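Local coordinates for oxidase/hydroxylase (Streptomyces hygroscopicus subsp. hygroscopicus, PDB 4XCB), which carries out an oxidative cyclization in orthosomycin biosynthesis as an iron- and 2-oxoglutarate-dependent oxygenase that binds hygromycin B, at the interface of chains A and B. Sequence-based numbering; all coordinates share one arbitrary frame. Chains: chain A/B, oxidase/hydroxylase.

The interface of chains A and B. Residues chain A 159-162, 165, 167, 169; chain B 13, 17.
B:Tyr13 lays its ring against chain A, with A:Leu169 on one face: the methyl CD1 sits over the ring centre, 3.9 Å above the plane. The opposite face is backed from its own helix, 9-18, by the methyl CG2 of B:Thr17, offset toward the rim, so the phenol is held flat between a leucine of the partner and a threonine one turn on. At the ring edge, in plane, the carbonyl O of A:Phe167 lies 3.4 Å from CE1 of B:Tyr13. The methyl CB of A:Ala165 touches both intruders, CE1 of B:Tyr13 and CG2 of B:Thr17, each at 3.7 Å. With CG anti to the backbone N (chi1 180°), B:Tyr13 reaches away from its helix and brings OH in beside CG1 of A:Val159 and CB of A:Ser162.

No direct polar bond crosses this patch; waters do the linking. One, in plane at the ring edge, joins the phenol OH of B:Tyr13 to the carbonyl O of A:Ser162. A second bridges OG1 of B:Thr17 and the carbonyl O of A:Gln160, and a third connects the carbonyl O of B:Thr17 with the amide oxygen OE1 of A:Gln160.

Behind these contacts, OG1 of B:Thr17, between the backbone N and the carbonyl carbon (chi1 46°), hydrogen-bonds the carbonyl O of B:Tyr13 at 2.6 Å; this rotation turns CG2 toward A:Ala165 and the ring. The two-fold axis repeats everything with the chains exchanged, though the structure alone does not show whether the pair forms in solution. On the chain A side, OG of A:Ser162 ties down the end of strand 156-159, meeting a lone pair of the carbonyl O of A:Val159 at 2.5 Å.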
# COMPACT_ATOMS: atom_id res chain seq x y z
N VAL A 159 -17.94 8.87 8.99
CA VAL A 159 -16.88 9.86 8.82
C VAL A 159 -16.25 9.67 7.44
O VAL A 159 -15.73 8.60 7.14
CB VAL A 159 -15.84 9.74 9.94
CG1 VAL A 159 -14.64 10.68 9.70
CG2 VAL A 159 -16.52 9.97 11.29
N GLN A 160 -16.29 10.71 6.61
CA GLN A 160 -15.82 10.63 5.23
C GLN A 160 -14.39 10.08 5.14
O GLN A 160 -13.49 10.57 5.83
CB GLN A 160 -15.88 12.01 4.59
CG GLN A 160 -15.60 12.02 3.13
CD GLN A 160 -15.45 13.42 2.56
OE1 GLN A 160 -14.75 13.63 1.57
NE2 GLN A 160 -16.12 14.39 3.19
N GLY A 161 -14.19 9.07 4.30
CA GLY A 161 -12.87 8.51 4.06
C GLY A 161 -12.24 7.78 5.24
O GLY A 161 -11.05 7.41 5.18
N SER A 162 -13.02 7.52 6.29
CA SER A 162 -12.46 6.91 7.49
C SER A 162 -12.06 5.46 7.26
O SER A 162 -11.33 4.90 8.07
CB SER A 162 -13.46 6.98 8.64
OG SER A 162 -14.72 6.54 8.22
N ALA A 165 -8.40 5.80 6.52
CA ALA A 165 -7.69 6.72 7.40
C ALA A 165 -6.34 6.16 7.84
O ALA A 165 -6.22 4.97 8.17
CB ALA A 165 -8.54 7.04 8.63
N PHE A 167 -4.56 7.98 10.25
CA PHE A 167 -4.41 8.49 11.61
C PHE A 167 -5.59 8.05 12.46
O PHE A 167 -6.69 7.88 11.94
CB PHE A 167 -4.34 10.02 11.63
CG PHE A 167 -3.20 10.62 10.85
CD1 PHE A 167 -1.91 10.62 11.37
CD2 PHE A 167 -3.42 11.20 9.62
CE1 PHE A 167 -0.86 11.20 10.67
CE2 PHE A 167 -2.37 11.77 8.91
CZ PHE A 167 -1.10 11.77 9.44
N LEU A 169 -8.56 8.71 15.30
CA LEU A 169 -9.42 9.86 15.57
C LEU A 169 -9.92 9.88 17.02
O LEU A 169 -9.93 10.92 17.67
CB LEU A 169 -10.60 9.85 14.61
CG LEU A 169 -11.56 11.03 14.81
CD1 LEU A 169 -10.96 12.31 14.26
CD2 LEU A 169 -12.90 10.74 14.17
N TYR B 13 -5.81 14.48 10.07
CA TYR B 13 -6.82 13.45 9.85
C TYR B 13 -7.76 13.88 8.73
O TYR B 13 -8.09 13.11 7.83
CB TYR B 13 -7.62 13.17 11.12
CG TYR B 13 -8.68 12.10 10.89
CD1 TYR B 13 -8.40 10.77 11.14
CD2 TYR B 13 -9.95 12.42 10.40
CE1 TYR B 13 -9.34 9.78 10.92
CE2 TYR B 13 -10.89 11.44 10.16
CZ TYR B 13 -10.58 10.12 10.43
OH TYR B 13 -11.51 9.13 10.20
N THR B 17 -8.05 11.98 5.10
CA THR B 17 -9.29 11.31 4.73
C THR B 17 -10.05 11.97 3.58
O THR B 17 -10.75 11.29 2.83
CB THR B 17 -10.24 11.19 5.93
OG1 THR B 17 -10.31 12.46 6.61
CG2 THR B 17 -9.75 10.14 6.90
O HOH W 1 -12.91 12.60 7.37
O HOH W 2 -11.01 6.53 10.66
O HOH W 3 -13.02 11.10 1.66